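Phosphoribosylamidoimidazole- succinocarboxamide synthase (Saccharomyces cerevisiae, PDB 1OBD) catalyses the ATP-dependent joining of L-aspartate to the carboxylate of CAIR, forming SAICAR in de novo purine biosynthesis. Local coordinates at residues A[71-76]-A[110-115]; A[124-129]-A[242-247]; A[193-198]-A[218-223]. All blocks are in the same frame, centred on the assembly; numbering follows the deposited sequence.

Interaction 1: A[71-76]-A[110-115]. With ATP (adenosine-5'-triphosphate), chain B; SO4 (sulfate ion), chain D.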
loop_
_atom_site.group_PDB
_atom_site.type_symbol
_atom_site.label_atom_id
_atom_site.label_comp_id
_atom_site.label_asym_id
_atom_site.label_seq_id
_atom_site.Cartn_x
_atom_site.Cartn_y
_atom_site.Cartn_z
ATOM N N ASP A 71 -10.482 15.452 0.882
ATOM C CA ASP A 71 -9.220 15.847 0.335
ATOM C C ASP A 71 -8.932 15.398 -1.096
ATOM O O ASP A 71 -8.179 16.028 -1.802
ATOM C CB ASP A 71 -8.105 15.318 1.214
ATOM C CG ASP A 71 -8.273 15.704 2.655
ATOM O OD1 ASP A 71 -8.213 16.915 2.908
ATOM O OD2 ASP A 71 -8.474 14.875 3.558
ATOM N N VAL A 72 -9.514 14.269 -1.499
ATOM C CA VAL A 72 -9.229 13.718 -2.821
ATOM C C VAL A 72 -10.374 12.794 -3.201
ATOM O O VAL A 72 -10.910 12.067 -2.356
ATOM C CB VAL A 72 -7.860 12.996 -2.834
ATOM C CG1 VAL A 72 -7.881 11.750 -1.956
ATOM C CG2 VAL A 72 -7.440 12.744 -4.256
ATOM N N ARG A 73 -10.730 12.832 -4.466
ATOM C CA ARG A 73 -11.641 11.837 -5.040
ATOM C C ARG A 73 -10.911 10.515 -5.118
ATOM O O ARG A 73 -9.726 10.490 -5.322
ATOM C CB ARG A 73 -12.043 12.203 -6.454
ATOM C CG ARG A 73 -13.073 13.272 -6.575
ATOM C CD ARG A 73 -13.489 13.437 -8.004
ATOM N NE ARG A 73 -14.030 12.203 -8.589
ATOM C CZ ARG A 73 -14.147 11.946 -9.892
ATOM N NH1 ARG A 73 -13.766 12.830 -10.805
ATOM N NH2 ARG A 73 -14.656 10.784 -10.291
ATOM N N ASN A 74 -11.654 9.438 -5.004
ATOM C CA ASN A 74 -11.059 8.101 -5.066
ATOM C C ASN A 74 -11.803 7.209 -6.058
ATOM O O ASN A 74 -12.859 7.539 -6.547
ATOM C CB ASN A 74 -10.960 7.432 -3.690
ATOM C CG ASN A 74 -12.299 7.168 -3.100
ATOM O OD1 ASN A 74 -13.108 6.424 -3.674
ATOM N ND2 ASN A 74 -12.578 7.756 -1.954
ATOM N N HIS A 75 -11.224 6.053 -6.345
ATOM C CA HIS A 75 -11.757 5.134 -7.359
ATOM C C HIS A 75 -12.887 4.246 -6.888
ATOM O O HIS A 75 -13.398 3.462 -7.689
ATOM C CB HIS A 75 -10.633 4.263 -7.992
ATOM C CG HIS A 75 -9.942 3.304 -7.043
ATOM N ND1 HIS A 75 -8.996 2.386 -7.476
ATOM C CD2 HIS A 75 -10.052 3.119 -5.699
ATOM C CE1 HIS A 75 -8.575 1.679 -6.443
ATOM N NE2 HIS A 75 -9.189 2.094 -5.353
ATOM N N LEU A 76 -13.285 4.313 -5.618
ATOM C CA LEU A 76 -14.324 3.385 -5.175
ATOM C C LEU A 76 -15.646 3.634 -5.870
ATOM O O LEU A 76 -16.091 4.769 -6.006
ATOM C CB LEU A 76 -14.568 3.487 -3.683
ATOM C CG LEU A 76 -13.355 3.190 -2.805
ATOM C CD1 LEU A 76 -13.652 3.504 -1.315
ATOM C CD2 LEU A 76 -12.847 1.780 -2.970
ATOM N N HIS A 110 -13.828 1.964 -9.989
ATOM C CA HIS A 110 -13.900 2.504 -11.327
ATOM C C HIS A 110 -12.540 2.425 -11.991
ATOM O O HIS A 110 -11.506 2.785 -11.384
ATOM C CB HIS A 110 -14.296 3.998 -11.252
ATOM C CG HIS A 110 -15.684 4.254 -10.750
ATOM N ND1 HIS A 110 -16.806 3.914 -11.466
ATOM C CD2 HIS A 110 -16.132 4.833 -9.603
ATOM C CE1 HIS A 110 -17.887 4.255 -10.781
ATOM N NE2 HIS A 110 -17.509 4.811 -9.646
ATOM N N LYS A 111 -12.538 1.977 -13.245
ATOM C CA LYS A 111 -11.375 2.038 -14.110
ATOM C C LYS A 111 -11.075 3.436 -14.409
ATOM O O LYS A 111 -11.942 4.165 -14.916
ATOM C CB LYS A 111 -11.697 1.463 -15.466
ATOM C CG LYS A 111 -11.525 0.073 -15.497
ATOM C CD LYS A 111 -11.585 -0.425 -16.953
ATOM C CE LYS A 111 -11.846 -1.894 -16.975
ATOM N NZ LYS A 111 -12.164 -2.318 -18.364
ATOM N N HIS A 112 -9.864 3.843 -14.123
ATOM C CA HIS A 112 -9.462 5.166 -14.465
ATOM C C HIS A 112 -8.251 5.118 -15.363
ATOM O O HIS A 112 -7.514 4.122 -15.411
ATOM C CB HIS A 112 -9.157 5.964 -13.180
ATOM C CG HIS A 112 -10.392 6.534 -12.541
ATOM N ND1 HIS A 112 -11.098 7.585 -13.073
ATOM C CD2 HIS A 112 -11.052 6.181 -11.419
ATOM C CE1 HIS A 112 -12.137 7.858 -12.312
ATOM N NE2 HIS A 112 -12.121 7.027 -11.285
ATOM N N LYS A 113 -8.050 6.228 -16.048
ATOM C CA LYS A 113 -6.776 6.402 -16.704
ATOM C C LYS A 113 -5.714 6.687 -15.677
ATOM O O LYS A 113 -5.820 7.662 -14.972
ATOM C CB LYS A 113 -6.827 7.521 -17.694
ATOM C CG LYS A 113 -5.501 7.711 -18.407
ATOM C CD LYS A 113 -5.603 8.713 -19.523
ATOM C CE LYS A 113 -6.389 8.213 -20.698
ATOM N NZ LYS A 113 -6.145 9.145 -21.869
ATOM N N LEU A 114 -4.685 5.863 -15.536
ATOM C CA LEU A 114 -3.710 6.060 -14.506
ATOM C C LEU A 114 -2.659 7.004 -15.045
ATOM O O LEU A 114 -2.394 7.124 -16.238
ATOM C CB LEU A 114 -3.057 4.755 -13.970
ATOM C CG LEU A 114 -3.654 4.144 -12.683
ATOM C CD1 LEU A 114 -2.821 4.666 -11.462
ATOM C CD2 LEU A 114 -5.207 4.280 -12.573
ATOM N N ILE A 115 -2.094 7.694 -14.120
ATOM C CA ILE A 115 -0.901 8.451 -14.303
ATOM C C ILE A 115 0.206 7.413 -14.032
ATOM O O ILE A 115 0.339 6.924 -12.913
ATOM C CB ILE A 115 -0.886 9.620 -13.338
ATOM C CG1 ILE A 115 -2.096 10.536 -13.624
ATOM C CG2 ILE A 115 0.410 10.373 -13.475
ATOM C CD1 ILE A 115 -2.344 11.592 -12.567
HETATM P PG ATP B . 2.317 -5.286 -6.634
HETATM O O1G ATP B . 1.895 -6.364 -5.692
HETATM O O2G ATP B . 1.638 -3.939 -6.314
HETATM O O3G ATP B . 3.843 -5.150 -6.560
HETATM P PB ATP B . 0.847 -5.117 -9.031
HETATM O O1B ATP B . 0.876 -5.806 -10.339
HETATM O O2B ATP B . 0.949 -3.601 -9.108
HETATM O O3B ATP B . 1.982 -5.758 -8.144
HETATM P PA ATP B . -1.648 -4.670 -7.677
HETATM O O1A ATP B . -2.317 -5.472 -6.640
HETATM O O2A ATP B . -1.072 -3.371 -7.136
HETATM O O3A ATP B . -0.483 -5.566 -8.272
HETATM O "O5'" ATP B . -2.627 -4.451 -8.909
HETATM C "C5'" ATP B . -3.207 -3.189 -9.118
HETATM C "C4'" ATP B . -3.113 -2.854 -10.595
HETATM O "O4'" ATP B . -4.168 -1.991 -10.929
HETATM C "C3'" ATP B . -1.847 -2.096 -10.869
HETATM O "O3'" ATP B . -1.498 -2.371 -12.223
HETATM C "C2'" ATP B . -2.276 -0.647 -10.623
HETATM O "O2'" ATP B . -1.522 0.367 -11.215
HETATM C "C1'" ATP B . -3.654 -0.695 -11.246
HETATM N N9 ATP B . -4.741 0.170 -10.736
HETATM C C8 ATP B . -4.833 0.592 -9.438
HETATM N N7 ATP B . -5.960 1.268 -9.332
HETATM C C5 ATP B . -6.614 1.345 -10.527
HETATM C C6 ATP B . -7.791 1.919 -11.020
HETATM N N6 ATP B . -8.763 2.446 -10.294
HETATM N N1 ATP B . -8.099 1.767 -12.348
HETATM C C2 ATP B . -7.301 1.046 -13.182
HETATM N N3 ATP B . -6.146 0.479 -12.730
HETATM C C4 ATP B . -5.818 0.629 -11.425
HETATM S S SO4 D . -17.075 8.837 -8.148
HETATM O O1 SO4 D . -16.565 8.057 -9.282
HETATM O O2 SO4 D . -15.901 9.415 -7.462
HETATM O O3 SO4 D . -17.989 9.943 -8.539
HETATM O O4 SO4 D . -17.731 7.944 -7.184
HETATM O O HOH W 1 -13.956 7.240 -9.135
#

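Interaction 2: A[124-129]-A[242-247]. With SO4 (sulfate ion), chain C.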
loop_
_atom_site.group_PDB
_atom_site.type_symbol
_atom_site.label_atom_id
_atom_site.label_comp_id
_atom_site.label_asym_id
_atom_site.label_seq_id
_atom_site.Cartn_x
_atom_site.Cartn_y
_atom_site.Cartn_z
ATOM N N TYR A 124 10.558 10.450 6.374
ATOM C CA TYR A 124 11.736 10.074 7.158
ATOM C C TYR A 124 12.715 9.460 6.214
ATOM O O TYR A 124 12.338 8.817 5.219
ATOM C CB TYR A 124 11.362 9.043 8.218
ATOM C CG TYR A 124 10.355 9.521 9.253
ATOM C CD1 TYR A 124 9.009 9.689 8.954
ATOM C CD2 TYR A 124 10.751 9.801 10.552
ATOM C CE1 TYR A 124 8.103 10.116 9.897
ATOM C CE2 TYR A 124 9.858 10.220 11.495
ATOM C CZ TYR A 124 8.535 10.384 11.172
ATOM O OH TYR A 124 7.619 10.800 12.114
ATOM N N ILE A 125 13.993 9.650 6.492
ATOM C CA ILE A 125 15.041 9.167 5.640
ATOM C C ILE A 125 15.439 7.754 6.040
ATOM O O ILE A 125 15.942 7.519 7.144
ATOM C CB ILE A 125 16.232 10.164 5.573
ATOM C CG1 ILE A 125 17.145 9.788 4.419
ATOM C CG2 ILE A 125 17.011 10.284 6.927
ATOM C CD1 ILE A 125 18.183 10.834 4.019
ATOM N N THR A 126 15.218 6.837 5.127
ATOM C CA THR A 126 15.413 5.414 5.381
ATOM C C THR A 126 15.507 4.682 4.039
ATOM O O THR A 126 15.404 5.283 2.963
ATOM C CB THR A 126 14.296 4.888 6.308
ATOM O OG1 THR A 126 14.530 3.516 6.615
ATOM C CG2 THR A 126 12.922 4.975 5.618
ATOM N N GLY A 127 15.699 3.371 4.065
ATOM C CA GLY A 127 15.649 2.596 2.850
ATOM C C GLY A 127 16.671 3.068 1.824
ATOM O O GLY A 127 17.778 3.464 2.183
ATOM N N SER A 128 16.317 3.022 0.560
ATOM C CA SER A 128 17.200 3.418 -0.515
ATOM C C SER A 128 17.536 4.915 -0.459
ATOM O O SER A 128 18.563 5.327 -0.974
ATOM C CB SER A 128 16.544 3.090 -1.856
ATOM O OG SER A 128 15.331 3.800 -2.024
ATOM N N ALA A 129 16.673 5.715 0.157
ATOM C CA ALA A 129 16.917 7.145 0.288
ATOM C C ALA A 129 18.105 7.356 1.213
ATOM O O ALA A 129 18.994 8.166 0.915
ATOM C CB ALA A 129 15.702 7.848 0.767
ATOM N N ARG A 242 6.054 2.072 4.594
ATOM C CA ARG A 242 6.944 1.610 5.660
ATOM C C ARG A 242 6.366 1.975 6.996
ATOM O O ARG A 242 6.399 3.138 7.401
ATOM C CB ARG A 242 8.311 2.212 5.465
ATOM C CG ARG A 242 9.382 1.770 6.343
ATOM C CD ARG A 242 10.716 2.227 5.814
ATOM N NE ARG A 242 11.351 1.331 4.851
ATOM C CZ ARG A 242 11.708 1.592 3.612
ATOM N NH1 ARG A 242 12.295 0.669 2.894
ATOM N NH2 ARG A 242 11.484 2.776 3.045
ATOM N N PHE A 243 5.761 1.019 7.682
ATOM C CA PHE A 243 5.283 1.218 9.030
ATOM C C PHE A 243 6.364 0.844 10.041
ATOM O O PHE A 243 7.006 -0.198 9.945
ATOM C CB PHE A 243 4.076 0.336 9.350
ATOM C CG PHE A 243 2.715 0.813 8.810
ATOM C CD1 PHE A 243 2.574 1.548 7.645
ATOM C CD2 PHE A 243 1.586 0.465 9.494
ATOM C CE1 PHE A 243 1.280 1.933 7.203
ATOM C CE2 PHE A 243 0.339 0.841 9.048
ATOM C CZ PHE A 243 0.207 1.573 7.903
ATOM N N TRP A 244 6.494 1.707 11.019
ATOM C CA TRP A 244 7.380 1.527 12.176
ATOM C C TRP A 244 6.596 1.621 13.472
ATOM O O TRP A 244 5.620 2.358 13.574
ATOM C CB TRP A 244 8.411 2.631 12.216
ATOM C CG TRP A 244 9.452 2.592 11.157
ATOM C CD1 TRP A 244 9.852 1.528 10.409
ATOM C CD2 TRP A 244 10.242 3.691 10.741
ATOM N NE1 TRP A 244 10.851 1.899 9.549
ATOM C CE2 TRP A 244 11.117 3.228 9.749
ATOM C CE3 TRP A 244 10.319 5.031 11.141
ATOM C CZ2 TRP A 244 12.038 4.059 9.127
ATOM C CZ3 TRP A 244 11.263 5.854 10.513
ATOM C CH2 TRP A 244 12.087 5.353 9.531
ATOM N N ASN A 245 7.068 0.902 14.490
ATOM C CA ASN A 245 6.558 1.028 15.844
ATOM C C ASN A 245 7.006 2.365 16.419
ATOM O O ASN A 245 8.203 2.626 16.505
ATOM C CB ASN A 245 7.126 -0.096 16.731
ATOM C CG ASN A 245 6.890 -1.503 16.184
ATOM O OD1 ASN A 245 7.810 -2.175 15.676
ATOM N ND2 ASN A 245 5.670 -1.964 16.301
ATOM N N GLY A 246 6.061 3.224 16.783
ATOM C CA GLY A 246 6.390 4.480 17.436
ATOM C C GLY A 246 7.179 4.327 18.725
ATOM O O GLY A 246 8.067 5.113 18.992
ATOM N N ALA A 247 6.870 3.300 19.496
ATOM C CA ALA A 247 7.460 3.102 20.823
ATOM C C ALA A 247 8.956 2.999 20.770
ATOM O O ALA A 247 9.666 3.515 21.656
ATOM C CB ALA A 247 6.893 1.824 21.455
HETATM S S SO4 C . 12.486 2.428 -0.430
HETATM O O1 SO4 C . 13.648 1.836 -1.048
HETATM O O2 SO4 C . 12.956 3.261 0.670
HETATM O O3 SO4 C . 11.712 3.306 -1.307
HETATM O O4 SO4 C . 11.571 1.425 0.100
HETATM O O HOH W 2 12.833 0.655 7.651
#

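Interaction 3: A[193-198]-A[218-223]. With ATP (adenosine-5'-triphosphate), chain B.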
loop_
_atom_site.group_PDB
_atom_site.type_symbol
_atom_site.label_atom_id
_atom_site.label_comp_id
_atom_site.label_asym_id
_atom_site.label_seq_id
_atom_site.Cartn_x
_atom_site.Cartn_y
_atom_site.Cartn_z
ATOM N N GLU A 193 2.253 17.742 -5.202
ATOM C CA GLU A 193 1.664 18.592 -4.167
ATOM C C GLU A 193 0.546 17.873 -3.405
ATOM O O GLU A 193 0.485 17.907 -2.173
ATOM C CB GLU A 193 1.234 19.947 -4.759
ATOM C CG GLU A 193 2.420 20.787 -5.245
ATOM C CD GLU A 193 2.060 22.125 -5.860
ATOM O OE1 GLU A 193 0.867 22.435 -5.949
ATOM O OE2 GLU A 193 3.002 22.848 -6.266
ATOM N N LEU A 194 -0.316 17.187 -4.132
ATOM C CA LEU A 194 -1.415 16.457 -3.514
ATOM C C LEU A 194 -0.881 15.338 -2.638
ATOM O O LEU A 194 -1.307 15.151 -1.497
ATOM C CB LEU A 194 -2.333 15.905 -4.584
ATOM C CG LEU A 194 -3.498 15.070 -4.101
ATOM C CD1 LEU A 194 -4.404 15.883 -3.191
ATOM C CD2 LEU A 194 -4.202 14.511 -5.271
ATOM N N ALA A 195 0.051 14.562 -3.168
ATOM C CA ALA A 195 0.575 13.424 -2.416
ATOM C C ALA A 195 1.212 13.863 -1.102
ATOM O O ALA A 195 1.016 13.219 -0.075
ATOM C CB ALA A 195 1.609 12.651 -3.270
ATOM N N VAL A 196 1.973 14.952 -1.129
ATOM C CA VAL A 196 2.579 15.422 0.098
ATOM C C VAL A 196 1.487 15.825 1.119
ATOM O O VAL A 196 1.609 15.522 2.314
ATOM C CB VAL A 196 3.622 16.532 -0.177
ATOM C CG1 VAL A 196 4.028 17.207 1.124
ATOM C CG2 VAL A 196 4.818 15.998 -0.896
ATOM N N LYS A 197 0.443 16.505 0.651
ATOM C CA LYS A 197 -0.677 16.875 1.545
ATOM C C LYS A 197 -1.337 15.636 2.163
ATOM O O LYS A 197 -1.585 15.576 3.387
ATOM C CB LYS A 197 -1.662 17.698 0.771
ATOM C CG LYS A 197 -2.900 18.134 1.487
ATOM C CD LYS A 197 -3.805 18.960 0.556
ATOM C CE LYS A 197 -5.147 19.291 1.208
ATOM N NZ LYS A 197 -5.982 20.200 0.352
ATOM N N LEU A 198 -1.627 14.631 1.334
ATOM C CA LEU A 198 -2.299 13.450 1.834
ATOM C C LEU A 198 -1.408 12.688 2.815
ATOM O O LEU A 198 -1.851 12.279 3.893
ATOM C CB LEU A 198 -2.702 12.515 0.690
ATOM C CG LEU A 198 -3.637 13.108 -0.372
ATOM C CD1 LEU A 198 -3.871 12.089 -1.461
ATOM C CD2 LEU A 198 -4.923 13.625 0.165
ATOM N N PHE A 218 1.820 6.064 -3.325
ATOM C CA PHE A 218 0.509 6.275 -3.899
ATOM C C PHE A 218 0.530 6.060 -5.397
ATOM O O PHE A 218 1.560 6.268 -6.064
ATOM C CB PHE A 218 0.054 7.727 -3.724
ATOM C CG PHE A 218 -0.175 8.195 -2.287
ATOM C CD1 PHE A 218 -1.130 7.623 -1.473
ATOM C CD2 PHE A 218 0.542 9.260 -1.767
ATOM C CE1 PHE A 218 -1.327 8.104 -0.167
ATOM C CE2 PHE A 218 0.320 9.733 -0.477
ATOM C CZ PHE A 218 -0.602 9.177 0.305
ATOM N N GLU A 219 -0.622 5.698 -5.954
ATOM C CA GLU A 219 -0.841 5.826 -7.368
ATOM C C GLU A 219 -2.103 6.650 -7.577
ATOM O O GLU A 219 -3.062 6.598 -6.786
ATOM C CB GLU A 219 -0.958 4.473 -8.061
ATOM C CG GLU A 219 0.343 3.681 -8.118
ATOM C CD GLU A 219 0.193 2.367 -8.864
ATOM O OE1 GLU A 219 1.144 1.557 -8.832
ATOM O OE2 GLU A 219 -0.896 2.125 -9.443
ATOM N N PHE A 220 -2.088 7.402 -8.660
ATOM C CA PHE A 220 -3.166 8.303 -9.036
ATOM C C PHE A 220 -3.655 8.044 -10.443
ATOM O O PHE A 220 -2.888 7.626 -11.306
ATOM C CB PHE A 220 -2.712 9.772 -8.921
ATOM C CG PHE A 220 -2.367 10.176 -7.527
ATOM C CD1 PHE A 220 -3.352 10.543 -6.647
ATOM C CD2 PHE A 220 -1.063 10.183 -7.101
ATOM C CE1 PHE A 220 -3.052 10.923 -5.378
ATOM C CE2 PHE A 220 -0.743 10.542 -5.821
ATOM C CZ PHE A 220 -1.744 10.930 -4.955
ATOM N N GLY A 221 -4.929 8.340 -10.672
ATOM C CA GLY A 221 -5.491 8.438 -11.988
ATOM C C GLY A 221 -5.884 9.864 -12.278
ATOM O O GLY A 221 -5.774 10.735 -11.428
ATOM N N ILE A 222 -6.369 10.091 -13.493
ATOM C CA ILE A 222 -6.879 11.413 -13.917
ATOM C C ILE A 222 -8.208 11.191 -14.585
ATOM O O ILE A 222 -8.327 10.341 -15.481
ATOM C CB ILE A 222 -6.103 12.188 -14.958
ATOM C CG1 ILE A 222 -4.613 12.149 -14.749
ATOM C CG2 ILE A 222 -6.628 13.669 -14.976
ATOM C CD1 ILE A 222 -3.858 12.456 -16.022
ATOM N N ASP A 223 -9.213 11.909 -14.142
ATOM C CA ASP A 223 -10.495 11.960 -14.825
ATOM C C ASP A 223 -10.375 13.140 -15.767
ATOM O O ASP A 223 -10.379 14.296 -15.343
ATOM C CB ASP A 223 -11.633 12.186 -13.833
ATOM C CG ASP A 223 -13.005 12.271 -14.499
ATOM O OD1 ASP A 223 -13.105 12.681 -15.690
ATOM O OD2 ASP A 223 -14.027 11.950 -13.878
HETATM P PG ATP B . 2.317 -5.286 -6.634
HETATM O O1G ATP B . 1.895 -6.364 -5.692
HETATM O O2G ATP B . 1.638 -3.939 -6.314
HETATM O O3G ATP B . 3.843 -5.150 -6.560
HETATM P PB ATP B . 0.847 -5.117 -9.031
HETATM O O1B ATP B . 0.876 -5.806 -10.339
HETATM O O2B ATP B . 0.949 -3.601 -9.108
HETATM O O3B ATP B . 1.982 -5.758 -8.144
HETATM P PA ATP B . -1.648 -4.670 -7.677
HETATM O O1A ATP B . -2.317 -5.472 -6.640
HETATM O O2A ATP B . -1.072 -3.371 -7.136
HETATM O O3A ATP B . -0.483 -5.566 -8.272
HETATM O "O5'" ATP B . -2.627 -4.451 -8.909
HETATM C "C5'" ATP B . -3.207 -3.189 -9.118
HETATM C "C4'" ATP B . -3.113 -2.854 -10.595
HETATM O "O4'" ATP B . -4.168 -1.991 -10.929
HETATM C "C3'" ATP B . -1.847 -2.096 -10.869
HETATM O "O3'" ATP B . -1.498 -2.371 -12.223
HETATM C "C2'" ATP B . -2.276 -0.647 -10.623
HETATM O "O2'" ATP B . -1.522 0.367 -11.215
HETATM C "C1'" ATP B . -3.654 -0.695 -11.246
HETATM N N9 ATP B . -4.741 0.170 -10.736
HETATM C C8 ATP B . -4.833 0.592 -9.438
HETATM N N7 ATP B . -5.960 1.268 -9.332
HETATM C C5 ATP B . -6.614 1.345 -10.527
HETATM C C6 ATP B . -7.791 1.919 -11.020
HETATM N N6 ATP B . -8.763 2.446 -10.294
HETATM N N1 ATP B . -8.099 1.767 -12.348
HETATM C C2 ATP B . -7.301 1.046 -13.182
HETATM N N3 ATP B . -6.146 0.479 -12.730
HETATM C C4 ATP B . -5.818 0.629 -11.425
#

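Interaction 1: A[71-76]-A[110-115]
His-75 and His-110 meet through their backbones: His-110 N donates to His-75 O over 2.8 Å, a nearly straight bond of 161°. The His-110 ring, its CG anti to the carbonyl carbon (chi1 -67°), brings CD2 to 3.6 Å from Leu-76 O. The adenine of ATP bridges the same two histidines. Its amino group N6 gives one hydrogen to the ring nitrogen His-75 ND1 (2.8 Å), approaching the imidazole at its edge and near its plane, and the other to His-110 O. His-75 holds CG between its backbone N and carbonyl carbon (chi1 65°), which turns the ring toward the base, while the edge of the His-112 ring rests on its methylene, with CD2 3.9 Å from His-75 CB. His-112 N adds a longer bond to ATP N1 (3.3 Å). A water 2.8 Å from His-112 NE2 donates to Asn-74 O and to a sulfate, probably from the crystallisation liquor. Arg-73 NH2 reaches that sulfate weakly; NH1 is salt-bridged to Glu-228 and Asp-223. The contact joins two sheet margins at the nucleotide site: Arg-73 pairs with Leu-231 of strand 228-245, and His-110 ends strand 106-110, just before strand 113-122.

Interaction 2: A[124-129]-A[242-247]
Trp-244 and Thr-126, with Arg-242 close behind, have the most surface buried here. The indole meets Thr-126 with its edge: CZ2 lies 3.6 Å from Thr-126 OG1, and the threonine CB sits close to the ring plane. Its six-membered ring also points its rim at the face of Tyr-124 in an offset edge-to-face pair, centroids 5.7 Å apart and planes at 73°. A water accepts from Trp-244 NE1 and bonds weakly to Thr-126 OG1, giving the buried indole N-H a polar mate.

Thr-126 faces Arg-242 with its other branch. With OG1 anti to the backbone N (chi1 -177°), CG2 is left to press against the arginine CD at 3.5 Å, the two side chains running past each other in opposite directions. The arginine chain bends at chi3, and its guanidinium has Gly-127 CA over one face and sulfate O2 at its edge. NH2 donates to that O2 (2.8 Å) and is salt-bridged to Asp-215; NH1 donates to sulfate O4. At Gly-127, phi is 59°, and a side chain would collide with both arginine and anion. Ser-128 OG (2.8 Å to sulfate O1) and, weakly, its backbone N hold the sulfate near the N-terminal end of helix 127-136, and Arg-122 adds another donor. Though this sulfate probably came from the crystallisation liquor, such a cluster is consistent with a pocket suited to an anionic group.

Interaction 3: A[193-198]-A[218-223]
Ala-195 lets helix and strand come close, and its methyl is a small bump set in the groove where two phenylalanine rings of the strand meet, with CB 3.9 Å from Phe-218 CD2 and 4.1 Å from Phe-220 CE2. The Phe-218 ring pushes past the methyl toward the helix backbone, bringing CE2 to 3.6 Å from Ala-195 O, and its far end, CZ, meets Leu-198 CB. Phe-220, on the same face of the strand, is met by three side chains: Leu-194 CD2 and Ala-195 CB obliquely from the same side, and Leu-198 CD1 at the edge, 4.2 Å from CE1. Leu-194 reaches that ring because its CG stands anti to the backbone N (chi1 178°), swinging CD2 to within 3.8 Å of Phe-220 CE1. With an alanine in place of Phe-218, Leu-198 CB would probably lose its aromatic neighbour and the Ala-195 methyl would keep only the Phe-220 ring of the two it touches.

Glu-219, between the two phenylalanines in sequence, serves the reverse side of the strand, where its OE2 accepts a 2.6 Å hydrogen bond from the ribose hydroxyl O2' of ATP. The axes of helix segment 193-198 and strand segment 218-223 come within 10.3 Å of each other, their directions 132° apart. This is the helix-on-sheet packing of an alpha+beta domain, one face of the sheet carrying helix 185-208 and the other the nucleotide.

How the interactions relate
Interactions 2 and 3 are buried, whereas interaction 1 lies at the surface, yet all three reach the same mixed sheet. Interactions 1 and 3 touch directly: Lys-113 and Ile-115 pair through their backbones with Ile-222 and Phe-220, making 113-122 and 211-223 neighbouring strands, and both contacts bind ATP, the first at the adenine and the third at the ribose. Their chemistry differs with place, polar backbone and imidazole groups at the sheet margin against almost wholly apolar side-chain packing, with no hydrogen bond between the two segments, in interaction 3. Interaction 2, whose centre is about 27 Å from that of interaction 1 across the chain's centre, mixes both kinds, aromatic packing beside an arginine-bound anion.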